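Local coordinates for flagellar motor switch protein FliG (Aquifex aeolicus, PDB 3HJL) that probably forms part of the rotor-mounted switch complex at the base of the flagellar basal body, contacting motor components that determine the direction of flagellar rotation, at residues E55-I60 with N84-I89; T239-R244 with E272-K277; N261-A266 with R310-I315. All coordinates share one frame; numbering follows the deposited sequence.

Contact 1: residues E55-I60 with N84-I89; sequences EEIENI and NIKKVI
Ile57 holds CG2 anti to its backbone N, beside the carbonyl carbon, and Lys86 sets CG anti to its own carbonyl carbon (chi1 -74°); this brings the two together at the middle of the interface, with Ile57 CG2 3.6 Å from Lys86 CG. The two side chains cross obliquely. Beyond CG the lysine is extended, and it carries its ammonium to the carboxylate of Glu58. The CB of Glu58 points away from 84-89, yet its extended chain returns to the partner helix, where Lys86 NZ donates to Glu58 OE2 at 2.9 Å in a salt bridge. The oxygen is met on its anti side, 21° out of the carboxylate plane. A long, weak ion pair with Glu54 gives the same ammonium a second acidic neighbour. The other branch of Ile57 reaches Ile89, the first residue past helix 78-88: Ile57 CD1 lies 3.7 Å from Ile89 CG2, and the two isoleucines lie alongside each other, pointing opposite ways. Ile85 CG2 adds a looser touch at 4.1 Å from Ile57 CG2. An aliphatic core is thus flanked by an ion pair between two helix segments that run 127° apart. In the N-terminal domain of FliG, Val52, just before helix 54-70, packs on Ile57, Ile60 and Ile89, while Ile85 continues onto Ala61 and Leu64 of helix 54-70 and onto Val17 and Ser21 of helix 7-21.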
loop_
_atom_site.group_PDB
_atom_site.type_symbol
_atom_site.label_atom_id
_atom_site.label_comp_id
_atom_site.label_asym_id
_atom_site.label_seq_id
_atom_site.Cartn_x
_atom_site.Cartn_y
_atom_site.Cartn_z
ATOM N N GLU A 55 21.410 -11.635 -15.883
ATOM C CA GLU A 55 20.665 -12.201 -17.022
ATOM C C GLU A 55 21.592 -12.547 -18.194
ATOM O O GLU A 55 21.398 -13.562 -18.866
ATOM C CB GLU A 55 19.575 -11.218 -17.494
ATOM C CG GLU A 55 18.581 -11.800 -18.521
ATOM C CD GLU A 55 17.468 -10.825 -18.907
ATOM O OE1 GLU A 55 17.754 -9.620 -19.092
ATOM O OE2 GLU A 55 16.308 -11.272 -19.058
ATOM N N GLU A 56 22.589 -11.695 -18.432
ATOM C CA GLU A 56 23.589 -11.934 -19.471
ATOM C C GLU A 56 24.627 -13.007 -19.074
ATOM O O GLU A 56 25.167 -13.679 -19.952
ATOM C CB GLU A 56 24.264 -10.619 -19.884
ATOM C CG GLU A 56 23.271 -9.612 -20.500
ATOM C CD GLU A 56 23.873 -8.227 -20.751
ATOM O OE1 GLU A 56 25.034 -8.149 -21.216
ATOM O OE2 GLU A 56 23.162 -7.218 -20.514
ATOM N N ILE A 57 24.911 -13.163 -17.776
ATOM C CA ILE A 57 25.805 -14.245 -17.312
ATOM C C ILE A 57 25.138 -15.612 -17.501
ATOM O O ILE A 57 25.821 -16.594 -17.804
ATOM C CB ILE A 57 26.212 -14.101 -15.831
ATOM C CG1 ILE A 57 27.122 -12.891 -15.627
ATOM C CG2 ILE A 57 26.957 -15.329 -15.367
ATOM C CD1 ILE A 57 27.551 -12.686 -14.180
ATOM N N GLU A 58 23.814 -15.673 -17.319
ATOM C CA GLU A 58 23.049 -16.902 -17.591
ATOM C C GLU A 58 23.101 -17.317 -19.071
ATOM O O GLU A 58 23.236 -18.498 -19.378
ATOM C CB GLU A 58 21.590 -16.745 -17.163
ATOM C CG GLU A 58 21.386 -16.699 -15.660
ATOM C CD GLU A 58 19.941 -16.438 -15.267
ATOM O OE1 GLU A 58 19.033 -16.663 -16.104
ATOM O OE2 GLU A 58 19.713 -16.011 -14.113
ATOM N N ASN A 59 22.959 -16.343 -19.970
ATOM C CA ASN A 59 23.034 -16.591 -21.411
ATOM C C ASN A 59 24.444 -17.022 -21.833
ATOM O O ASN A 59 24.591 -17.907 -22.667
ATOM C CB ASN A 59 22.604 -15.346 -22.200
ATOM C CG ASN A 59 21.128 -14.998 -22.010
ATOM O OD1 ASN A 59 20.282 -15.874 -21.816
ATOM N ND2 ASN A 59 20.816 -13.711 -22.090
ATOM N N ILE A 60 25.468 -16.388 -21.255
ATOM C CA ILE A 60 26.878 -16.811 -21.435
ATOM C C ILE A 60 27.106 -18.241 -20.918
ATOM O O ILE A 60 27.777 -19.039 -21.572
ATOM C CB ILE A 60 27.860 -15.876 -20.667
ATOM C CG1 ILE A 60 27.943 -14.501 -21.335
ATOM C CG2 ILE A 60 29.267 -16.483 -20.606
ATOM C CD1 ILE A 60 28.620 -13.441 -20.471
ATOM N N ASN A 84 28.819 -21.771 -10.795
ATOM C CA ASN A 84 30.275 -21.548 -10.766
ATOM C C ASN A 84 30.716 -20.416 -11.696
ATOM O O ASN A 84 31.584 -19.630 -11.325
ATOM C CB ASN A 84 31.045 -22.833 -11.099
ATOM C CG ASN A 84 30.911 -23.901 -10.019
ATOM O OD1 ASN A 84 30.310 -23.679 -8.968
ATOM N ND2 ASN A 84 31.426 -25.080 -10.300
ATOM N N ILE A 85 30.115 -20.334 -12.887
ATOM C CA ILE A 85 30.355 -19.208 -13.810
ATOM C C ILE A 85 29.867 -17.884 -13.195
ATOM O O ILE A 85 30.512 -16.851 -13.372
ATOM C CB ILE A 85 29.676 -19.413 -15.202
ATOM C CG1 ILE A 85 30.285 -20.606 -15.940
ATOM C CG2 ILE A 85 29.842 -18.159 -16.089
ATOM C CD1 ILE A 85 29.553 -20.952 -17.176
ATOM N N LYS A 86 28.757 -17.927 -12.447
ATOM C CA LYS A 86 28.249 -16.733 -11.741
ATOM C C LYS A 86 29.154 -16.244 -10.600
ATOM O O LYS A 86 29.073 -15.072 -10.221
ATOM C CB LYS A 86 26.814 -16.939 -11.229
ATOM C CG LYS A 86 25.764 -16.884 -12.332
ATOM C CD LYS A 86 24.356 -16.930 -11.779
ATOM C CE LYS A 86 23.340 -16.542 -12.844
ATOM N NZ LYS A 86 21.929 -16.677 -12.368
ATOM N N LYS A 87 30.001 -17.125 -10.053
ATOM C CA LYS A 87 30.992 -16.723 -9.035
ATOM C C LYS A 87 32.230 -16.082 -9.677
ATOM O O LYS A 87 32.820 -15.157 -9.118
ATOM C CB LYS A 87 31.441 -17.915 -8.169
ATOM C CG LYS A 87 30.326 -18.769 -7.524
ATOM C CD LYS A 87 29.126 -17.968 -6.990
ATOM C CE LYS A 87 29.506 -17.018 -5.847
ATOM N NZ LYS A 87 28.301 -16.368 -5.241
ATOM N N VAL A 88 32.611 -16.583 -10.847
ATOM C CA VAL A 88 33.788 -16.111 -11.561
ATOM C C VAL A 88 33.573 -14.706 -12.131
ATOM O O VAL A 88 34.359 -13.799 -11.865
ATOM C CB VAL A 88 34.148 -17.079 -12.730
ATOM C CG1 VAL A 88 35.344 -16.558 -13.523
ATOM C CG2 VAL A 88 34.420 -18.481 -12.199
ATOM N N ILE A 89 32.497 -14.545 -12.903
ATOM C CA ILE A 89 32.186 -13.281 -13.579
ATOM C C ILE A 89 31.580 -12.320 -12.540
ATOM O O ILE A 89 30.496 -12.598 -12.025
ATOM C CB ILE A 89 31.166 -13.491 -14.749
ATOM C CG1 ILE A 89 31.660 -14.571 -15.728
ATOM C CG2 ILE A 89 30.926 -12.166 -15.486
ATOM C CD1 ILE A 89 30.708 -14.848 -16.890
#

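Contact 2: residues T239-R244 with E272-K277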
loop_
_atom_site.group_PDB
_atom_site.type_symbol
_atom_site.label_atom_id
_atom_site.label_comp_id
_atom_site.label_asym_id
_atom_site.label_seq_id
_atom_site.Cartn_x
_atom_site.Cartn_y
_atom_site.Cartn_z
ATOM N N THR A 239 -27.310 20.133 3.902
ATOM C CA THR A 239 -27.855 18.782 3.979
ATOM C C THR A 239 -29.377 18.877 3.907
ATOM O O THR A 239 -29.944 19.972 3.994
ATOM C CB THR A 239 -27.396 18.067 5.299
ATOM O OG1 THR A 239 -27.730 16.675 5.241
ATOM C CG2 THR A 239 -28.041 18.688 6.539
ATOM N N PHE A 240 -30.032 17.737 3.700
ATOM C CA PHE A 240 -31.493 17.689 3.627
ATOM C C PHE A 240 -32.147 18.141 4.946
ATOM O O PHE A 240 -33.208 18.761 4.941
ATOM C CB PHE A 240 -31.963 16.280 3.252
ATOM C CG PHE A 240 -33.415 16.214 2.847
ATOM C CD1 PHE A 240 -33.803 16.545 1.559
ATOM C CD2 PHE A 240 -34.388 15.812 3.752
ATOM C CE1 PHE A 240 -35.136 16.486 1.180
ATOM C CE2 PHE A 240 -35.722 15.745 3.376
ATOM C CZ PHE A 240 -36.093 16.087 2.093
ATOM N N GLU A 241 -31.483 17.868 6.065
ATOM C CA GLU A 241 -31.961 18.286 7.377
ATOM C C GLU A 241 -31.995 19.823 7.515
ATOM O O GLU A 241 -32.854 20.355 8.219
ATOM C CB GLU A 241 -31.087 17.673 8.478
ATOM C CG GLU A 241 -31.102 16.123 8.545
ATOM C CD GLU A 241 -32.399 15.542 9.105
ATOM O OE1 GLU A 241 -32.522 15.432 10.345
ATOM O OE2 GLU A 241 -33.257 15.116 8.299
ATOM N N ASP A 242 -31.124 20.531 6.778
ATOM C CA ASP A 242 -31.066 22.014 6.821
ATOM C C ASP A 242 -32.270 22.707 6.164
ATOM O O ASP A 242 -32.372 23.931 6.197
ATOM C CB ASP A 242 -29.771 22.548 6.178
ATOM C CG ASP A 242 -28.519 22.070 6.886
ATOM O OD1 ASP A 242 -28.498 22.059 8.146
ATOM O OD2 ASP A 242 -27.527 21.759 6.178
ATOM N N ILE A 243 -33.166 21.937 5.551
ATOM C CA ILE A 243 -34.437 22.475 5.051
ATOM C C ILE A 243 -35.248 23.166 6.188
ATOM O O ILE A 243 -35.989 24.121 5.933
ATOM C CB ILE A 243 -35.267 21.368 4.332
ATOM C CG1 ILE A 243 -34.585 20.987 3.005
ATOM C CG2 ILE A 243 -36.686 21.846 4.052
ATOM C CD1 ILE A 243 -35.248 19.823 2.251
ATOM N N ARG A 244 -35.062 22.704 7.429
ATOM C CA ARG A 244 -35.625 23.349 8.630
ATOM C C ARG A 244 -35.251 24.836 8.776
ATOM O O ARG A 244 -36.048 25.628 9.287
ATOM C CB ARG A 244 -35.132 22.636 9.894
ATOM C CG ARG A 244 -35.648 21.231 10.111
ATOM C CD ARG A 244 -35.337 20.806 11.526
ATOM N NE ARG A 244 -35.622 19.398 11.785
ATOM C CZ ARG A 244 -34.842 18.380 11.432
ATOM N NH1 ARG A 244 -33.669 18.573 10.833
ATOM N NH2 ARG A 244 -35.224 17.142 11.730
ATOM N N GLU A 272 -40.861 14.275 10.406
ATOM C CA GLU A 272 -42.235 14.769 10.290
ATOM C C GLU A 272 -42.326 16.290 10.150
ATOM O O GLU A 272 -43.183 16.796 9.414
ATOM C CB GLU A 272 -43.081 14.297 11.490
ATOM C CG GLU A 272 -44.597 14.495 11.334
ATOM C CD GLU A 272 -45.171 13.791 10.106
ATOM O OE1 GLU A 272 -46.028 14.394 9.421
ATOM O OE2 GLU A 272 -44.734 12.655 9.804
ATOM N N ASP A 273 -41.454 17.011 10.853
ATOM C CA ASP A 273 -41.448 18.478 10.791
ATOM C C ASP A 273 -41.009 19.031 9.421
ATOM O O ASP A 273 -41.467 20.096 9.011
ATOM C CB ASP A 273 -40.616 19.081 11.926
ATOM C CG ASP A 273 -39.139 18.763 11.814
ATOM O OD1 ASP A 273 -38.771 17.569 11.846
ATOM O OD2 ASP A 273 -38.349 19.720 11.757
ATOM N N ILE A 274 -40.146 18.297 8.718
ATOM C CA ILE A 274 -39.724 18.668 7.360
ATOM C C ILE A 274 -40.833 18.309 6.350
ATOM O O ILE A 274 -41.038 19.032 5.371
ATOM C CB ILE A 274 -38.350 18.016 6.979
ATOM C CG1 ILE A 274 -37.236 18.550 7.897
ATOM C CG2 ILE A 274 -37.987 18.296 5.524
ATOM C CD1 ILE A 274 -35.881 17.885 7.679
ATOM N N LYS A 275 -41.545 17.204 6.592
ATOM C CA LYS A 275 -42.732 16.876 5.798
ATOM C C LYS A 275 -43.732 18.024 5.888
ATOM O O LYS A 275 -44.160 18.561 4.863
ATOM C CB LYS A 275 -43.421 15.593 6.284
ATOM C CG LYS A 275 -42.760 14.292 5.911
ATOM C CD LYS A 275 -43.576 13.128 6.482
ATOM C CE LYS A 275 -43.115 11.782 5.951
ATOM N NZ LYS A 275 -43.919 10.638 6.477
ATOM N N GLN A 276 -44.088 18.399 7.118
ATOM C CA GLN A 276 -45.047 19.491 7.355
ATOM C C GLN A 276 -44.565 20.846 6.838
ATOM O O GLN A 276 -45.382 21.701 6.495
ATOM C CB GLN A 276 -45.410 19.607 8.849
ATOM C CG GLN A 276 -46.168 18.408 9.432
ATOM C CD GLN A 276 -47.472 18.096 8.703
ATOM O OE1 GLN A 276 -48.119 18.985 8.132
ATOM N NE2 GLN A 276 -47.862 16.822 8.719
ATOM N N LYS A 277 -43.251 21.037 6.777
ATOM C CA LYS A 277 -42.671 22.263 6.235
ATOM C C LYS A 277 -43.031 22.452 4.756
ATOM O O LYS A 277 -43.342 23.566 4.329
ATOM C CB LYS A 277 -41.154 22.248 6.417
ATOM C CG LYS A 277 -40.494 23.559 6.123
ATOM C CD LYS A 277 -39.305 23.824 7.035
ATOM C CE LYS A 277 -38.806 25.250 6.896
ATOM N NZ LYS A 277 -39.819 26.272 7.301
#
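Arg244 NE and Asp273 OD2 stand 2.7 Å apart in a salt bridge whose hydrogen bond is bent to 127° and therefore weak. Asp273 takes the crowded position, CG between its backbone N and carbonyl carbon (chi1 66°), and its carboxylate meets the guanidinium at the edge, the two planes 23° apart. Glu241 reaches the same guanidinium in plane: its OE1 lies 3.4 Å from Arg244 NH1 and slightly farther from NH2, both weak bonds, so one arginine links two carboxylates in a salt-bridge network. This positive charge probably eases the repulsion between the acids. One face of the guanidinium is covered by Ile274, whose CD1 sits 3.8 Å above the plane, over its centre. The other branch of this isoleucine turns to apolar partners, CG2 lying 4.0 Å from Phe240 CE2 and 4.1 Å from Ile243 CG2. An alanine in place of Ile274 would probably open a gap beside Phe240 and Ile243 and strip the arginine face of its aliphatic cover. Lys277 closes the far end, its CE 3.2 Å from Ile243 O, and its ammonium makes a weak hydrogen bond to Leu246 O. In the all-helical C-terminal domain of FliG, the contact docks the 3-10 segment 241-244 onto the first turns of helix 272-279 through an apolar core edged by a salt-bridge network.

Contact 3: residues N261-A266 with R310-I315; sequences NTLMIA and RQVVNI
Leu263 and Val312 mark the closest backbone approach, their CA atoms 7.0 Å apart, where helix segments 261-266 and 310-315 cross with 122° between their N-to-C directions. The axes come no nearer than 9.8 Å, and the shared surface is small, only 186 Å² over both sides.

Val312 provides the apolar centre through a single methyl. Its CG1 is anti to the backbone N (chi1 174°), which places CG2 beside that N and facing helix 260-268. There CG2 meets three residues little more than a turn apart: Ala266 CB at 4.0 Å, Leu263 CD1 at 4.2 Å and, most loosely, Thr262 CG2 at 4.4 Å. The small alanine lets the valine methyl pack directly against its CB, whereas the CB of Leu263 points along the interface and only the leucine's CD1 takes part.

Beside this centre, Thr262 and Gln311 cross at about a right angle. The glutamine chain, extended beyond CG, carries OE1 over the threonine methyl, with Gln311 OE1 3.2 Å from Thr262 CG2, a tight approach. The hydroxyl is farther from that oxygen, and no hydrogen bond joins the two side chains. Thr262 OG1, which lies beside its own backbone N, is instead hydrogen-bonded to Asp259 OD2 just ahead of helix 260-268, which probably helps to hold the methyl turned toward Gln311. The contact across the segments is therefore van der Waals packing without a polar tie.

Such a tie comes from the preceding turn of helix 302-320, where Gln309 NE2 bonds to Ala266 O, while Ala308 packs on Thr262, Ile265 and Ala266. Helix 260-268 is covered on its Leu263 and Met264 side by helix 284-296, through Phe290, so that it sits between two other helices of the C-terminal domain.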
loop_
_atom_site.group_PDB
_atom_site.type_symbol
_atom_site.label_atom_id
_atom_site.label_comp_id
_atom_site.label_asym_id
_atom_site.label_seq_id
_atom_site.Cartn_x
_atom_site.Cartn_y
_atom_site.Cartn_z
ATOM N N ASN A 261 -42.985 13.771 -7.770
ATOM C CA ASN A 261 -42.567 12.400 -7.467
ATOM C C ASN A 261 -41.231 12.380 -6.718
ATOM O O ASN A 261 -41.072 11.629 -5.754
ATOM C CB ASN A 261 -42.477 11.535 -8.745
ATOM C CG ASN A 261 -43.823 11.392 -9.472
ATOM O OD1 ASN A 261 -44.891 11.394 -8.852
ATOM N ND2 ASN A 261 -43.766 11.254 -10.796
ATOM N N THR A 262 -40.283 13.211 -7.156
ATOM C CA THR A 262 -38.983 13.341 -6.473
ATOM C C THR A 262 -39.160 13.809 -5.030
ATOM O O THR A 262 -38.573 13.229 -4.114
ATOM C CB THR A 262 -38.047 14.330 -7.206
ATOM O OG1 THR A 262 -37.870 13.907 -8.563
ATOM C CG2 THR A 262 -36.685 14.409 -6.514
ATOM N N LEU A 263 -39.993 14.834 -4.831
ATOM C CA LEU A 263 -40.265 15.362 -3.482
ATOM C C LEU A 263 -40.995 14.341 -2.594
ATOM O O LEU A 263 -40.698 14.231 -1.417
ATOM C CB LEU A 263 -41.081 16.662 -3.561
ATOM C CG LEU A 263 -41.258 17.426 -2.241
ATOM C CD1 LEU A 263 -39.907 17.899 -1.727
ATOM C CD2 LEU A 263 -42.223 18.596 -2.383
ATOM N N MET A 264 -41.988 13.655 -3.150
ATOM C CA MET A 264 -42.707 12.604 -2.421
ATOM C C MET A 264 -41.764 11.536 -1.898
ATOM O O MET A 264 -41.810 11.189 -0.716
ATOM C CB MET A 264 -43.747 11.921 -3.320
ATOM C CG MET A 264 -45.078 12.644 -3.396
ATOM S SD MET A 264 -46.362 11.835 -4.367
ATOM C CE MET A 264 -45.982 10.114 -4.141
ATOM N N ILE A 265 -40.930 11.014 -2.800
ATOM C CA ILE A 265 -39.961 9.957 -2.490
ATOM C C ILE A 265 -38.948 10.420 -1.441
ATOM O O ILE A 265 -38.662 9.688 -0.489
ATOM C CB ILE A 265 -39.212 9.486 -3.771
ATOM C CG1 ILE A 265 -40.167 8.743 -4.722
ATOM C CG2 ILE A 265 -38.041 8.558 -3.409
ATOM C CD1 ILE A 265 -40.518 7.331 -4.262
ATOM N N ALA A 266 -38.422 11.635 -1.626
ATOM C CA ALA A 266 -37.502 12.270 -0.667
ATOM C C ALA A 266 -38.093 12.379 0.728
ATOM O O ALA A 266 -37.382 12.194 1.723
ATOM C CB ALA A 266 -37.109 13.658 -1.152
ATOM N N ARG A 310 -30.998 14.086 -2.210
ATOM C CA ARG A 310 -29.878 14.862 -2.777
ATOM C C ARG A 310 -30.293 15.690 -3.995
ATOM O O ARG A 310 -29.704 16.737 -4.247
ATOM C CB ARG A 310 -28.651 13.988 -3.097
ATOM C CG ARG A 310 -28.806 12.978 -4.228
ATOM C CD ARG A 310 -27.487 12.243 -4.501
ATOM N NE ARG A 310 -27.115 11.342 -3.394
ATOM C CZ ARG A 310 -27.275 10.008 -3.356
ATOM N NH1 ARG A 310 -27.783 9.317 -4.384
ATOM N NH2 ARG A 310 -26.891 9.341 -2.265
ATOM N N GLN A 311 -31.294 15.214 -4.746
ATOM C CA GLN A 311 -31.842 15.966 -5.888
ATOM C C GLN A 311 -32.533 17.253 -5.428
ATOM O O GLN A 311 -32.369 18.305 -6.043
ATOM C CB GLN A 311 -32.803 15.103 -6.721
ATOM C CG GLN A 311 -32.096 14.158 -7.698
ATOM C CD GLN A 311 -33.053 13.262 -8.483
ATOM O OE1 GLN A 311 -34.250 13.180 -8.186
ATOM N NE2 GLN A 311 -32.521 12.579 -9.489
ATOM N N VAL A 312 -33.300 17.160 -4.346
ATOM C CA VAL A 312 -33.928 18.334 -3.733
ATOM C C VAL A 312 -32.845 19.309 -3.231
ATOM O O VAL A 312 -32.969 20.514 -3.412
ATOM C CB VAL A 312 -34.856 17.929 -2.546
ATOM C CG1 VAL A 312 -35.392 19.160 -1.818
ATOM C CG2 VAL A 312 -36.005 17.042 -3.035
ATOM N N VAL A 313 -31.781 18.766 -2.627
ATOM C CA VAL A 313 -30.641 19.570 -2.151
ATOM C C VAL A 313 -29.876 20.266 -3.299
ATOM O O VAL A 313 -29.481 21.428 -3.158
ATOM C CB VAL A 313 -29.670 18.717 -1.279
ATOM C CG1 VAL A 313 -28.371 19.488 -0.966
ATOM C CG2 VAL A 313 -30.367 18.283 0.020
ATOM N N ASN A 314 -29.684 19.568 -4.424
ATOM C CA ASN A 314 -29.074 20.173 -5.629
ATOM C C ASN A 314 -29.870 21.388 -6.094
ATOM O O ASN A 314 -29.297 22.409 -6.487
ATOM C CB ASN A 314 -29.023 19.172 -6.798
ATOM C CG ASN A 314 -28.009 18.059 -6.595
ATOM O OD1 ASN A 314 -26.998 18.235 -5.927
ATOM N ND2 ASN A 314 -28.269 16.909 -7.209
ATOM N N ILE A 315 -31.191 21.239 -6.095
ATOM C CA ILE A 315 -32.108 22.319 -6.440
ATOM C C ILE A 315 -32.011 23.450 -5.416
ATOM O O ILE A 315 -31.948 24.619 -5.793
ATOM C CB ILE A 315 -33.576 21.799 -6.548
ATOM C CG1 ILE A 315 -33.729 20.940 -7.806
ATOM C CG2 ILE A 315 -34.579 22.956 -6.578
ATOM C CD1 ILE A 315 -34.969 20.117 -7.827
#

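Contacts 2 and 3 belong to one packed unit, their centres about 12 Å apart, and their segments alternate along the chain, so the two closures interlock. Phe240 joins them directly: its CE1 lies 4.0 Å from Val312 CB, and its backbone N is 3.7 Å from Val313 CG2. Helices 260-268 and 272-279, one from each contact, are consecutive. Contact 1 stands apart in the N-terminal domain, on the opposite side of the chain's centre; its nearest atoms are about 58 Å from contact 2 and about 51 Å from contact 3. All three lie away from the EHPQR motif, and each joins parts of a single domain.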